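SPbeta prophage-derived uncharacterized protein YomS (Bacillus subtilis, PDB 6I5O) is of unknown function but belongs to the lytic cassette of the SPbeta prophage, which suggests a part in host-cell lysis. Local coordinates at residues P27-E32 and K98-V103; R52-Y57 and S80-T85. All coordinates share one frame; numbering follows the deposited sequence. Where two conformers were deposited one is given.

In the fold
Contact 1 (27-32 with 98-103) and contact 2 (52-57 with 80-85) have their centres about 11 Å apart in YomS, which has no helix. Strands 51-59 and 98-107 are neighbours in one antiparallel sheet and link them: Met100 O with Tyr57 N, and Glu102 N with Lys55 O, are probably hydrogen-bonded, and the rings of Phe56 and Phe101 touch. Each of the two strands thus serves neighbours on both sides. Along the chain the order is 27-32, 52-57, 80-85 and 98-103, so both segments of contact 2 fall between those of contact 1. Residues distant in sequence are thereby gathered into one all-beta body.

Contact 1 of 2, residues P27-E32 and K98-V103; sequences PSEGEE and KVMFEV
Lys98 NZ and Glu32 OE1 form a salt bridge of 2.7 Å between the first residue of a strand and the segment lying against it. The ammonium group comes from above the carboxylate plane, 38° out of it. Both side chains are extended beyond CG, and the CD and CE of Lys98 run past Glu32 so that their carbons also touch.

At the other end of the contact the backbones make a single antiparallel bridge, a hydrogen-bonded pair: Ser28 N donates to Val103 O at 3.0 Å and Val103 N returns a bond to Ser28 O at 2.9 Å. Beyond it the loop draws off from regular pairing, and water 1 spans the gap. The water accepts from Phe101 N at 2.9 Å and can donate to Glu29 O or to Glu31 O at 2.7 Å, although acceptors outnumber its protons. Gly30 N bonds to Ser28 OG at 3.0 Å in an ST turn, in the serine conformer described; the positive phi of Gly30 by itself favours glycine.

In the modelled conformer of Met100, one of two, CG stands anti to the backbone N (chi1 168°), 3.5 Å from Glu29 O. SD lies 3.7 Å from Glu29 CB, and a bend at chi3 sets CE beside Glu32. The carboxylates of Glu29 and Glu102, their planes 86° apart, both form salt bridges with Lys65, which probably offsets the repulsion between them.

The loop joins strands 21-24 and 33-34 and lines one side of strand 98-107, which pairs through its backbone with strand 51-59 on the other. The side chains of Val99 and Phe101 touch strand 40-46, where Leu41 meets both, while Val103 packs on His21 and Ala24.

Contact 2 of 2, residues R52-Y57 and S80-T85; sequences REIKFY and SSTLNT
A short antiparallel ladder pairs strand 51-59 with the two-residue strand 81-82, in which Ile54 and Thr82 form a hydrogen-bonded pair and Lys55 and Ser81 a non-hydrogen-bonded one. Ile54 N reaches Thr82 O at 2.9 Å with an N-H...O angle of 172°, and Thr82 N answers to Ile54 O. One step further Phe56 N bonds to Ser80 O at 3.0 Å, and water 3 donates to that same Ser80 oxygen and to Phe56 O.

The Phe56 ring lies under the opposing backbone: Ser81 N sits 3.5 Å above its plane, offset toward the rim, and Thr82 CG2 approaches CZ. Trp89, Phe91 and Phe101 meet the same ring, which ties this ladder to the aromatic interior of the all-beta fold.

Past Thr82 the chain leaves the strand through an ST turn, Asn84 N donating to Thr82 OG1 at 3.0 Å; Glu87 is a further partner of that hydroxyl. Arg52 follows the departing chain. Its CG lies between the backbone N and the carbonyl carbon (chi1 79°), and the bend at chi2 turns CD to within 3.3 Å of Leu83 O. NH2 bonds to Leu83 O at 2.8 Å almost within the guanidinium plane, while Thr85 CB rests 3.7 Å above one face. Water 2 also donates to Leu83 O and accepts from Arg52 N, and NE of the arginine is held by Ser49.

Contact 1 of 2, residues P27-E32 and K98-V103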
loop_
_atom_site.group_PDB
_atom_site.type_symbol
_atom_site.label_atom_id
_atom_site.label_comp_id
_atom_site.label_asym_id
_atom_site.label_seq_id
_atom_site.Cartn_x
_atom_site.Cartn_y
_atom_site.Cartn_z
ATOM N N PRO A 27 -35.771 -3.323 7.824
ATOM C CA PRO A 27 -34.638 -2.508 8.242
ATOM C C PRO A 27 -34.087 -2.912 9.605
ATOM O O PRO A 27 -34.838 -3.211 10.545
ATOM C CB PRO A 27 -35.170 -1.086 8.191
ATOM C CG PRO A 27 -36.355 -1.140 7.280
ATOM C CD PRO A 27 -36.951 -2.509 7.506
ATOM N N SER A 28 -32.772 -2.794 9.730
ATOM C CA SER A 28 -32.046 -3.156 10.975
ATOM C C SER A 28 -30.626 -2.624 10.889
ATOM O O SER A 28 -30.048 -2.709 9.794
ATOM C CB SER A 28 -31.995 -4.671 11.148
ATOM O OG SER A 28 -31.317 -4.985 12.384
ATOM N N GLU A 29 -30.036 -2.258 12.013
ATOM C CA GLU A 29 -28.584 -1.996 12.041
ATOM C C GLU A 29 -27.818 -3.291 11.975
ATOM O O GLU A 29 -26.647 -3.225 11.496
ATOM C CB GLU A 29 -28.218 -1.190 13.299
ATOM C CG GLU A 29 -28.665 0.251 13.173
ATOM C CD GLU A 29 -28.288 1.075 14.415
ATOM O OE1 GLU A 29 -28.231 0.485 15.549
ATOM O OE2 GLU A 29 -28.121 2.251 14.294
ATOM N N GLY A 30 -28.354 -4.427 12.357
ATOM C CA GLY A 30 -27.624 -5.691 12.379
ATOM C C GLY A 30 -26.538 -5.724 13.434
ATOM O O GLY A 30 -26.574 -4.916 14.383
ATOM N N GLU A 31 -25.690 -6.705 13.369
ATOM C CA GLU A 31 -24.660 -6.981 14.393
ATOM C C GLU A 31 -23.444 -6.109 14.116
ATOM O O GLU A 31 -23.141 -5.843 12.926
ATOM C CB GLU A 31 -24.273 -8.454 14.404
ATOM C CG GLU A 31 -25.448 -9.331 14.648
ATOM C CD GLU A 31 -26.052 -9.063 16.015
ATOM O OE1 GLU A 31 -25.314 -8.937 17.000
ATOM O OE2 GLU A 31 -27.283 -8.977 16.117
ATOM N N GLU A 32 -22.827 -5.648 15.181
ATOM C CA GLU A 32 -21.631 -4.787 15.058
ATOM C C GLU A 32 -20.394 -5.634 15.245
ATOM O O GLU A 32 -20.334 -6.515 16.140
ATOM C CB GLU A 32 -21.632 -3.726 16.161
ATOM C CG GLU A 32 -22.765 -2.728 16.015
ATOM C CD GLU A 32 -22.794 -1.699 17.130
ATOM O OE1 GLU A 32 -22.602 -2.057 18.262
ATOM O OE2 GLU A 32 -23.020 -0.580 16.859
ATOM N N LYS A 98 -15.470 -0.228 15.990
ATOM C CA LYS A 98 -16.532 -1.126 15.478
ATOM C C LYS A 98 -16.892 -0.716 14.068
ATOM O O LYS A 98 -16.721 0.438 13.682
ATOM C CB LYS A 98 -17.800 -1.030 16.302
ATOM C CG LYS A 98 -17.827 -1.899 17.545
ATOM C CD LYS A 98 -19.090 -1.661 18.333
ATOM C CE LYS A 98 -19.397 -2.785 19.294
ATOM N NZ LYS A 98 -20.659 -2.518 20.018
ATOM N N VAL A 99 -17.425 -1.694 13.336
ATOM C CA VAL A 99 -18.080 -1.388 12.043
ATOM C C VAL A 99 -19.482 -1.995 12.048
ATOM O O VAL A 99 -19.728 -3.009 12.738
ATOM C CB VAL A 99 -17.222 -1.856 10.847
ATOM C CG1 VAL A 99 -15.937 -1.061 10.730
ATOM C CG2 VAL A 99 -16.926 -3.317 10.898
ATOM N N MET A 100 -20.338 -1.387 11.264
ATOM C CA MET A 100 -21.769 -1.707 11.184
ATOM C C MET A 100 -22.231 -1.485 9.751
ATOM O O MET A 100 -21.800 -0.534 9.112
ATOM C CB MET A 100 -22.547 -0.806 12.148
ATOM C CG MET A 100 -24.040 -0.882 11.898
ATOM S SD MET A 100 -24.981 0.455 12.674
ATOM C CE MET A 100 -24.718 -0.076 14.326
ATOM N N PHE A 101 -23.088 -2.370 9.257
ATOM C CA PHE A 101 -23.655 -2.280 7.887
ATOM C C PHE A 101 -25.157 -2.268 8.023
ATOM O O PHE A 101 -25.728 -3.367 8.228
ATOM C CB PHE A 101 -23.154 -3.453 7.051
ATOM C CG PHE A 101 -21.705 -3.265 6.756
ATOM C CD1 PHE A 101 -20.721 -3.610 7.688
ATOM C CD2 PHE A 101 -21.308 -2.551 5.625
ATOM C CE1 PHE A 101 -19.407 -3.228 7.501
ATOM C CE2 PHE A 101 -19.993 -2.214 5.426
ATOM C CZ PHE A 101 -19.055 -2.533 6.364
ATOM N N GLU A 102 -25.754 -1.101 7.980
ATOM C CA GLU A 102 -27.181 -0.920 8.287
ATOM C C GLU A 102 -28.013 -1.230 7.039
ATOM O O GLU A 102 -27.757 -0.642 5.966
ATOM C CB GLU A 102 -27.449 0.516 8.699
ATOM C CG GLU A 102 -28.929 0.768 9.003
ATOM C CD GLU A 102 -29.218 2.108 9.603
ATOM O OE1 GLU A 102 -28.253 2.870 9.891
ATOM O OE2 GLU A 102 -30.384 2.315 9.982
ATOM N N VAL A 103 -29.026 -2.100 7.200
ATOM C CA VAL A 103 -30.068 -2.260 6.167
ATOM C C VAL A 103 -31.060 -1.133 6.407
ATOM O O VAL A 103 -31.849 -1.221 7.382
ATOM C CB VAL A 103 -30.704 -3.657 6.230
ATOM C CG1 VAL A 103 -31.867 -3.770 5.270
ATOM C CG2 VAL A 103 -29.674 -4.742 5.998
HETATM O O HOH W 1 -24.296 -4.500 10.855
#

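Contact 2 of 2, residues R52-Y57 and S80-T85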
loop_
_atom_site.group_PDB
_atom_site.type_symbol
_atom_site.label_atom_id
_atom_site.label_comp_id
_atom_site.label_asym_id
_atom_site.label_seq_id
_atom_site.Cartn_x
_atom_site.Cartn_y
_atom_site.Cartn_z
ATOM N N ARG A 52 -32.820 -2.884 -2.155
ATOM C CA ARG A 52 -32.244 -2.719 -0.808
ATOM C C ARG A 52 -31.393 -1.470 -0.789
ATOM O O ARG A 52 -30.949 -1.000 -1.858
ATOM C CB ARG A 52 -31.443 -3.952 -0.363
ATOM C CG ARG A 52 -30.029 -4.082 -0.940
ATOM C CD ARG A 52 -29.999 -4.066 -2.465
ATOM N NE ARG A 52 -30.714 -5.164 -3.093
ATOM C CZ ARG A 52 -30.945 -5.254 -4.379
ATOM N NH1 ARG A 52 -31.590 -6.309 -4.859
ATOM N NH2 ARG A 52 -30.596 -4.273 -5.208
ATOM N N GLU A 53 -31.123 -0.994 0.405
ATOM C CA GLU A 53 -30.150 0.104 0.598
ATOM C C GLU A 53 -29.368 -0.248 1.846
ATOM O O GLU A 53 -29.945 -0.439 2.911
ATOM C CB GLU A 53 -30.864 1.438 0.762
ATOM C CG GLU A 53 -29.967 2.594 1.020
ATOM C CD GLU A 53 -30.725 3.910 1.212
ATOM O OE1 GLU A 53 -31.969 3.953 1.033
ATOM O OE2 GLU A 53 -30.090 4.899 1.653
ATOM N N ILE A 54 -28.034 -0.327 1.684
ATOM C CA ILE A 54 -27.100 -0.659 2.782
ATOM C C ILE A 54 -26.241 0.585 2.998
ATOM O O ILE A 54 -25.673 1.066 2.017
ATOM C CB ILE A 54 -26.217 -1.870 2.424
ATOM C CG1 ILE A 54 -27.020 -3.046 1.869
ATOM C CG2 ILE A 54 -25.344 -2.240 3.593
ATOM C CD1 ILE A 54 -28.040 -3.622 2.833
ATOM N N LYS A 55 -26.168 1.062 4.243
ATOM C CA LYS A 55 -25.225 2.163 4.567
ATOM C C LYS A 55 -24.120 1.628 5.445
ATOM O O LYS A 55 -24.314 0.792 6.325
ATOM C CB LYS A 55 -25.949 3.286 5.308
ATOM C CG LYS A 55 -26.803 4.123 4.362
ATOM C CD LYS A 55 -27.372 5.319 5.058
ATOM C CE LYS A 55 -27.546 6.530 4.158
ATOM N NZ LYS A 55 -28.974 6.672 3.884
ATOM N N PHE A 56 -22.891 2.083 5.148
ATOM C CA PHE A 56 -21.664 1.571 5.762
ATOM C C PHE A 56 -21.242 2.514 6.872
ATOM O O PHE A 56 -21.182 3.737 6.618
ATOM C CB PHE A 56 -20.559 1.495 4.724
ATOM C CG PHE A 56 -20.888 0.886 3.383
ATOM C CD1 PHE A 56 -21.903 -0.044 3.230
ATOM C CD2 PHE A 56 -20.147 1.230 2.269
ATOM C CE1 PHE A 56 -22.138 -0.604 1.985
ATOM C CE2 PHE A 56 -20.397 0.683 1.013
ATOM C CZ PHE A 56 -21.410 -0.220 0.884
ATOM N N TYR A 57 -20.996 1.990 8.071
ATOM C CA TYR A 57 -20.664 2.853 9.217
ATOM C C TYR A 57 -19.493 2.326 10.016
ATOM O O TYR A 57 -19.274 1.121 10.242
ATOM C CB TYR A 57 -21.855 2.958 10.189
ATOM C CG TYR A 57 -22.979 3.767 9.642
ATOM C CD1 TYR A 57 -22.889 5.121 9.493
ATOM C CD2 TYR A 57 -24.179 3.167 9.261
ATOM C CE1 TYR A 57 -23.916 5.916 9.049
ATOM C CE2 TYR A 57 -25.227 3.940 8.811
ATOM C CZ TYR A 57 -25.093 5.311 8.671
ATOM O OH TYR A 57 -26.116 6.095 8.213
ATOM N N SER A 80 -19.968 4.989 0.354
ATOM C CA SER A 80 -20.338 4.755 1.758
ATOM C C SER A 80 -21.712 4.091 1.836
ATOM O O SER A 80 -22.222 3.955 2.944
ATOM C CB SER A 80 -20.285 6.001 2.588
ATOM O OG SER A 80 -21.118 6.989 2.044
ATOM N N SER A 81 -22.264 3.661 0.720
ATOM C CA SER A 81 -23.575 2.974 0.718
ATOM C C SER A 81 -23.711 2.248 -0.601
ATOM O O SER A 81 -22.959 2.529 -1.535
ATOM C CB SER A 81 -24.711 3.923 0.929
ATOM O OG SER A 81 -24.796 4.884 -0.121
ATOM N N THR A 82 -24.724 1.402 -0.706
ATOM C CA THR A 82 -25.032 0.793 -2.010
ATOM C C THR A 82 -26.519 0.468 -2.095
ATOM O O THR A 82 -27.164 0.160 -1.059
ATOM C CB THR A 82 -24.199 -0.470 -2.266
ATOM O OG1 THR A 82 -24.479 -0.890 -3.606
ATOM C CG2 THR A 82 -24.475 -1.604 -1.314
ATOM N N LEU A 83 -27.024 0.535 -3.302
ATOM C CA LEU A 83 -28.391 0.100 -3.659
ATOM C C LEU A 83 -28.355 -1.252 -4.346
ATOM O O LEU A 83 -29.436 -1.710 -4.775
ATOM C CB LEU A 83 -29.012 1.134 -4.601
ATOM C CG LEU A 83 -29.178 2.514 -3.986
ATOM C CD1 LEU A 83 -29.728 3.501 -4.964
ATOM C CD2 LEU A 83 -30.038 2.450 -2.741
ATOM N N ASN A 84 -27.187 -1.865 -4.489
ATOM C CA ASN A 84 -27.043 -3.087 -5.296
ATOM C C ASN A 84 -26.842 -4.302 -4.395
ATOM O O ASN A 84 -26.436 -4.175 -3.254
ATOM C CB ASN A 84 -25.883 -2.966 -6.280
ATOM C CG ASN A 84 -26.143 -1.892 -7.296
ATOM O OD1 ASN A 84 -25.210 -1.144 -7.595
ATOM N ND2 ASN A 84 -27.317 -1.795 -7.848
ATOM N N THR A 85 -27.079 -5.469 -4.962
ATOM C CA THR A 85 -26.753 -6.760 -4.339
ATOM C C THR A 85 -25.612 -7.373 -5.153
ATOM O O THR A 85 -25.278 -6.860 -6.254
ATOM C CB THR A 85 -28.005 -7.649 -4.247
ATOM O OG1 THR A 85 -27.686 -8.790 -3.413
ATOM C CG2 THR A 85 -28.510 -8.033 -5.623
HETATM O O HOH W 2 -32.229 -1.363 -4.423
HETATM O O HOH W 3 -22.953 5.435 5.254
#